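Local coordinates for protein predicted acyltransferase with acyl-CoA N-acyltransferase domain (Escherichia coli, PDB 4RS2) that binds coenzyme A through a GNAT acetyltransferase fold, probably acting as an acyltransferase, and on overexpression suppresses silencing by small RNAs, at residues V73-V78 / V88-L93; A123-G128 / V174-H179. All coordinates share one frame; numbering follows the deposited sequence. Where two conformers were deposited one is given.

Contact 1: residues V73-V78 / V88-L93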
loop_
_atom_site.group_PDB
_atom_site.type_symbol
_atom_site.label_atom_id
_atom_site.label_comp_id
_atom_site.label_asym_id
_atom_site.label_seq_id
_atom_site.Cartn_x
_atom_site.Cartn_y
_atom_site.Cartn_z
ATOM N N VAL A 73 2.118 5.315 -2.011
ATOM C CA VAL A 73 1.720 4.017 -1.426
ATOM C C VAL A 73 1.998 4.069 0.059
ATOM O O VAL A 73 2.970 4.711 0.491
ATOM C CB VAL A 73 2.392 2.790 -2.063
ATOM C CG1 VAL A 73 3.911 2.810 -1.838
ATOM C CG2 VAL A 73 1.733 1.497 -1.551
ATOM N N ALA A 74 1.082 3.491 0.847
ATOM C CA ALA A 74 1.224 3.475 2.287
ATOM C C ALA A 74 0.996 2.076 2.865
ATOM O O ALA A 74 0.374 1.182 2.266
ATOM C CB ALA A 74 0.261 4.452 2.940
ATOM N N PHE A 75 1.536 1.915 4.064
ATOM C CA PHE A 75 1.496 0.667 4.793
ATOM C C PHE A 75 1.169 0.987 6.235
ATOM O O PHE A 75 1.640 2.003 6.763
ATOM C CB PHE A 75 2.868 -0.017 4.736
ATOM C CG PHE A 75 3.327 -0.323 3.337
ATOM C CD1 PHE A 75 2.992 -1.521 2.717
ATOM C CD2 PHE A 75 4.107 0.593 2.647
ATOM C CE1 PHE A 75 3.443 -1.800 1.453
ATOM C CE2 PHE A 75 4.528 0.308 1.350
ATOM C CZ PHE A 75 4.169 -0.882 0.759
ATOM N N SER A 76 0.405 0.106 6.872
ATOM C CA SER A 76 0.023 0.277 8.276
ATOM C C SER A 76 0.076 -1.084 8.950
ATOM O O SER A 76 0.021 -2.095 8.243
ATOM C CB SER A 76 -1.370 0.900 8.353
ATOM O OG SER A 76 -2.290 0.150 7.631
ATOM N N PRO A 77 0.180 -1.132 10.283
ATOM C CA PRO A 77 0.355 -2.436 10.930
ATOM C C PRO A 77 -0.890 -3.281 10.912
ATOM O O PRO A 77 -1.998 -2.758 11.013
ATOM C CB PRO A 77 0.708 -2.088 12.375
ATOM C CG PRO A 77 0.130 -0.731 12.567
ATOM C CD PRO A 77 0.080 -0.033 11.248
ATOM N N VAL A 78 -0.714 -4.594 10.770
ATOM C CA VAL A 78 -1.852 -5.526 10.889
ATOM C C VAL A 78 -1.417 -6.597 11.880
ATOM O O VAL A 78 -0.216 -6.859 12.001
ATOM C CB VAL A 78 -2.280 -6.167 9.550
ATOM C CG1 VAL A 78 -2.658 -5.080 8.558
ATOM C CG2 VAL A 78 -1.203 -7.083 8.971
ATOM N N VAL A 88 2.305 -5.958 7.695
ATOM C CA VAL A 88 1.651 -4.681 7.372
ATOM C C VAL A 88 0.626 -4.889 6.280
ATOM O O VAL A 88 0.687 -5.884 5.549
ATOM C CB VAL A 88 2.638 -3.606 6.914
ATOM C CG1 VAL A 88 3.564 -3.206 8.048
ATOM C CG2 VAL A 88 3.388 -4.085 5.673
ATOM N N GLY A 89 -0.338 -3.964 6.218
ATOM C CA GLY A 89 -1.336 -3.909 5.167
ATOM C C GLY A 89 -1.010 -2.727 4.237
ATOM O O GLY A 89 -0.711 -1.619 4.704
ATOM N N MET A 90 -1.029 -2.962 2.932
ATOM C CA MET A 90 -0.747 -1.929 1.949
ATOM C C MET A 90 -2.031 -1.266 1.474
ATOM O O MET A 90 -2.939 -1.947 1.026
ATOM C CB MET A 90 -0.020 -2.567 0.758
ATOM C CG MET A 90 0.423 -1.594 -0.295
ATOM S SD MET A 90 1.467 -2.391 -1.529
ATOM C CE MET A 90 0.247 -3.235 -2.497
ATOM N N ALA A 91 -2.111 0.055 1.605
ATOM C CA ALA A 91 -3.257 0.848 1.188
ATOM C C ALA A 91 -3.058 2.254 1.669
ATOM O O ALA A 91 -2.562 2.457 2.774
ATOM C CB ALA A 91 -4.564 0.318 1.799
ATOM N N PRO A 92 -3.384 3.247 0.852
ATOM C CA PRO A 92 -3.812 3.144 -0.536
ATOM C C PRO A 92 -2.625 3.115 -1.473
ATOM O O PRO A 92 -1.472 3.156 -1.030
ATOM C CB PRO A 92 -4.574 4.453 -0.765
ATOM C CG PRO A 92 -3.945 5.422 0.138
ATOM C CD PRO A 92 -3.346 4.660 1.293
ATOM N N LEU A 93 -2.931 2.973 -2.767
ATOM C CA LEU A 93 -1.971 2.984 -3.847
ATOM C C LEU A 93 -2.561 3.841 -4.928
ATOM O O LEU A 93 -3.656 3.564 -5.425
ATOM C CB LEU A 93 -1.722 1.573 -4.385
ATOM C CG LEU A 93 -0.852 1.487 -5.642
ATOM C CD1 LEU A 93 0.533 2.001 -5.329
ATOM C CD2 LEU A 93 -0.800 0.049 -6.172
HETATM O O HOH W 1 -2.026 0.841 5.003
#
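Phe-75 and Met-90 lie side by side and point the same way, on the packed face of two antiparallel strands. Met-90 CG is anti to the backbone N (chi1 -176°) and sits 3.5 Å from Phe-75 CE1. The chain then bends at chi3. Its sulfur makes a Met-aromatic contact, with SD 4.6 Å from the centroid of the Phe-75 ring in an oblique approach. The Val-73 side chain crosses Met-90 at a slant, and its CG2 touches Met-90 CG at 3.6 Å. Leu-93 CD1 closes this row against Val-73 CB. Val-88 CG2 meets Phe-75 CD1 at the other end. Helix 104-118 covers this face with Leu-108, Leu-113 and Leu-116.

The strands are 69-80 and 87-95 of the central GNAT sheet. A beta bulge shifts their register by one between Val-73 and Phe-75. On the 88-93 side it coincides with a cis peptide before Pro-92. Ala-91 N still bonds Ala-74 O at 2.8 Å, and Ala-74 N bonds Pro-92 O. Ser-76 and Gly-89 form a regular hydrogen-bonded pair.

The Ser-76 face carries fewer side chains across the contact and takes in a water. This water accepts from Ser-76 OG at 2.7 Å and donates to Gly-89 O and Ala-91 O. It thus joins both strands beside the bulge. Val-78 CG1 still lies 3.5 Å from Gly-89 N. Pro-77 and Val-88 diverge, and Pro-77 CB points away from 88-93.

Contact 2: residues A123-G128 / V174-H179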
loop_
_atom_site.group_PDB
_atom_site.type_symbol
_atom_site.label_atom_id
_atom_site.label_comp_id
_atom_site.label_asym_id
_atom_site.label_seq_id
_atom_site.Cartn_x
_atom_site.Cartn_y
_atom_site.Cartn_z
ATOM N N ALA A 123 5.690 -9.862 6.055
ATOM C CA ALA A 123 4.635 -10.048 5.083
ATOM C C ALA A 123 3.808 -8.775 4.910
ATOM O O ALA A 123 3.708 -7.963 5.825
ATOM C CB ALA A 123 3.730 -11.198 5.474
ATOM N N VAL A 124 3.168 -8.693 3.757
ATOM C CA VAL A 124 2.332 -7.584 3.384
ATOM C C VAL A 124 1.008 -8.106 2.877
ATOM O O VAL A 124 0.986 -8.990 2.025
ATOM C CB VAL A 124 2.976 -6.735 2.276
ATOM C CG1 VAL A 124 2.054 -5.552 1.972
ATOM C CG2 VAL A 124 4.338 -6.241 2.735
ATOM N N VAL A 125 -0.082 -7.607 3.429
ATOM C CA VAL A 125 -1.409 -7.954 2.889
ATOM C C VAL A 125 -1.972 -6.741 2.174
ATOM O O VAL A 125 -1.521 -5.599 2.414
ATOM C CB VAL A 125 -2.407 -8.451 3.971
ATOM C CG1 VAL A 125 -1.839 -9.646 4.687
ATOM C CG2 VAL A 125 -2.754 -7.359 4.983
ATOM N N THR A 126 -2.945 -6.982 1.315
ATOM C CA THR A 126 -3.645 -5.894 0.662
ATOM C C THR A 126 -5.011 -6.391 0.203
ATOM O O THR A 126 -5.272 -7.600 0.141
ATOM C CB THR A 126 -2.842 -5.298 -0.520
ATOM O OG1 THR A 126 -3.339 -3.997 -0.847
ATOM C CG2 THR A 126 -2.915 -6.218 -1.781
ATOM N N LEU A 127 -5.894 -5.442 -0.055
ATOM C CA LEU A 127 -7.254 -5.723 -0.495
ATOM C C LEU A 127 -7.499 -4.986 -1.789
ATOM O O LEU A 127 -7.445 -3.752 -1.833
ATOM C CB LEU A 127 -8.234 -5.271 0.578
ATOM C CG LEU A 127 -9.695 -5.626 0.337
ATOM C CD1 LEU A 127 -9.911 -7.136 0.455
ATOM C CD2 LEU A 127 -10.537 -4.932 1.388
ATOM N N GLY A 128 -7.783 -5.727 -2.856
ATOM C CA GLY A 128 -7.954 -5.121 -4.148
ATOM C C GLY A 128 -8.087 -6.160 -5.235
ATOM O O GLY A 128 -8.102 -7.349 -4.980
ATOM N N VAL A 174 -6.636 -11.468 9.987
ATOM C CA VAL A 174 -5.666 -10.411 9.888
ATOM C C VAL A 174 -6.447 -9.136 10.160
ATOM O O VAL A 174 -7.356 -8.792 9.409
ATOM C CB VAL A 174 -5.032 -10.355 8.484
ATOM C CG1 VAL A 174 -4.091 -9.171 8.385
ATOM C CG2 VAL A 174 -4.370 -11.691 8.139
ATOM N N GLU A 175 -6.090 -8.428 11.232
ATOM C CA GLU A 175 -6.784 -7.218 11.629
ATOM C C GLU A 175 -6.013 -5.951 11.297
ATOM O O GLU A 175 -4.842 -5.799 11.674
ATOM C CB GLU A 175 -7.059 -7.265 13.127
ATOM C CG GLU A 175 -8.267 -8.115 13.514
ATOM C CD GLU A 175 -9.535 -7.310 13.678
ATOM O OE1 GLU A 175 -9.971 -6.612 12.750
ATOM O OE2 GLU A 175 -10.103 -7.383 14.764
ATOM N N TYR A 176 -6.689 -5.046 10.588
ATOM C CA TYR A 176 -6.131 -3.732 10.267
ATOM C C TYR A 176 -6.492 -2.807 11.442
ATOM O O TYR A 176 -7.293 -3.138 12.319
ATOM C CB TYR A 176 -6.755 -3.152 9.006
ATOM C CG TYR A 176 -6.346 -3.723 7.666
ATOM C CD1 TYR A 176 -6.735 -4.996 7.278
ATOM C CD2 TYR A 176 -5.691 -2.943 6.734
ATOM C CE1 TYR A 176 -6.390 -5.504 6.021
ATOM C CE2 TYR A 176 -5.348 -3.430 5.485
ATOM C CZ TYR A 176 -5.702 -4.714 5.130
ATOM O OH TYR A 176 -5.426 -5.230 3.902
ATOM N N HIS A 177 -5.883 -1.635 11.466
ATOM C CA HIS A 177 -6.218 -0.653 12.467
ATOM C C HIS A 177 -7.677 -0.222 12.277
ATOM O O HIS A 177 -8.226 -0.270 11.157
ATOM C CB HIS A 177 -5.326 0.529 12.276
ATOM C CG HIS A 177 -5.461 1.533 13.353
ATOM N ND1 HIS A 177 -6.306 2.612 13.255
ATOM C CD2 HIS A 177 -4.909 1.591 14.590
ATOM C CE1 HIS A 177 -6.232 3.323 14.365
ATOM N NE2 HIS A 177 -5.399 2.719 15.191
ATOM N N GLU A 178 -8.323 0.192 13.348
ATOM C CA GLU A 178 -9.735 0.567 13.257
ATOM C C GLU A 178 -10.025 1.713 12.304
ATOM O O GLU A 178 -11.160 1.859 11.874
ATOM C CB GLU A 178 -10.270 0.868 14.643
ATOM C CG GLU A 178 -9.626 2.056 15.304
ATOM C CD GLU A 178 -10.074 2.217 16.724
ATOM O OE1 GLU A 178 -11.226 2.639 16.917
ATOM O OE2 GLU A 178 -9.265 1.933 17.627
ATOM N N HIS A 179 -9.023 2.522 11.947
ATOM C CA HIS A 179 -9.249 3.606 10.995
ATOM C C HIS A 179 -9.696 3.082 9.643
ATOM O O HIS A 179 -10.267 3.825 8.839
ATOM C CB HIS A 179 -8.007 4.492 10.791
ATOM C CG HIS A 179 -7.709 5.394 11.939
ATOM N ND1 HIS A 179 -8.690 5.905 12.766
ATOM C CD2 HIS A 179 -6.554 5.975 12.333
ATOM C CE1 HIS A 179 -8.134 6.696 13.659
ATOM N NE2 HIS A 179 -6.841 6.750 13.425
HETATM O O HOH W 2 -5.213 -3.193 2.041
#
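Val-125 meets Tyr-176 and Val-174 through a single methyl group, CG2. These are van der Waals contacts. Val-125 CG2 lies 4.0 Å from Tyr-176 CZ and 3.6 Å from Tyr-176 OH. The two side chains slide past each other in opposite directions, and the methyl approaches the phenol ring obliquely. The same CG2 is 4.1 Å from Val-174 CG1. That branch of Val-174 is anti to the backbone N (chi1 176°), and it reaches across to Val-125. The tyrosine hydroxyl also rests 3.8 Å from Thr-126 CA.

The polar link is made by water. Tyr-176 OH hydrogen-bonds a water at 2.8 Å, and this water weakly accepts from Leu-127 N.

The two segments are not paired as strands. Side-chain packing alone, with this one water, joins strand 123-127 of the GNAT sheet to strand 172-175 and the residue that follows it. The Tyr-176 ring also meets the rings of Phe-180 and Trp-150. Phe-157 of strand 157-161 touches Val-125, Val-174 and Tyr-176. Strand 157-161 is an antiparallel neighbour of 123-127, whereas strand 172-175 pairs with 69-80.

Contacts 1 and 2 belong to one sheet, and their centres are about 7 Å apart. Strand 87-95 joins them by running parallel to 123-127. Met-90 N is 2.7 Å from Val-125 O, and Met-90 O is 2.8 Å from Thr-126 OG1; both are probable hydrogen bonds. On the other strand of contact 1, Val-78 CG2 packs 3.6 Å from Val-174 CG1, so contact 2 meets both strands of contact 1. Coenzyme A lies nearer contact 1: the Leu-93 side chain is about 4 Å from it, while that of Leu-127 in contact 2 is about 9 Å away. Both segments of contact 1 come earlier in the chain than those of contact 2.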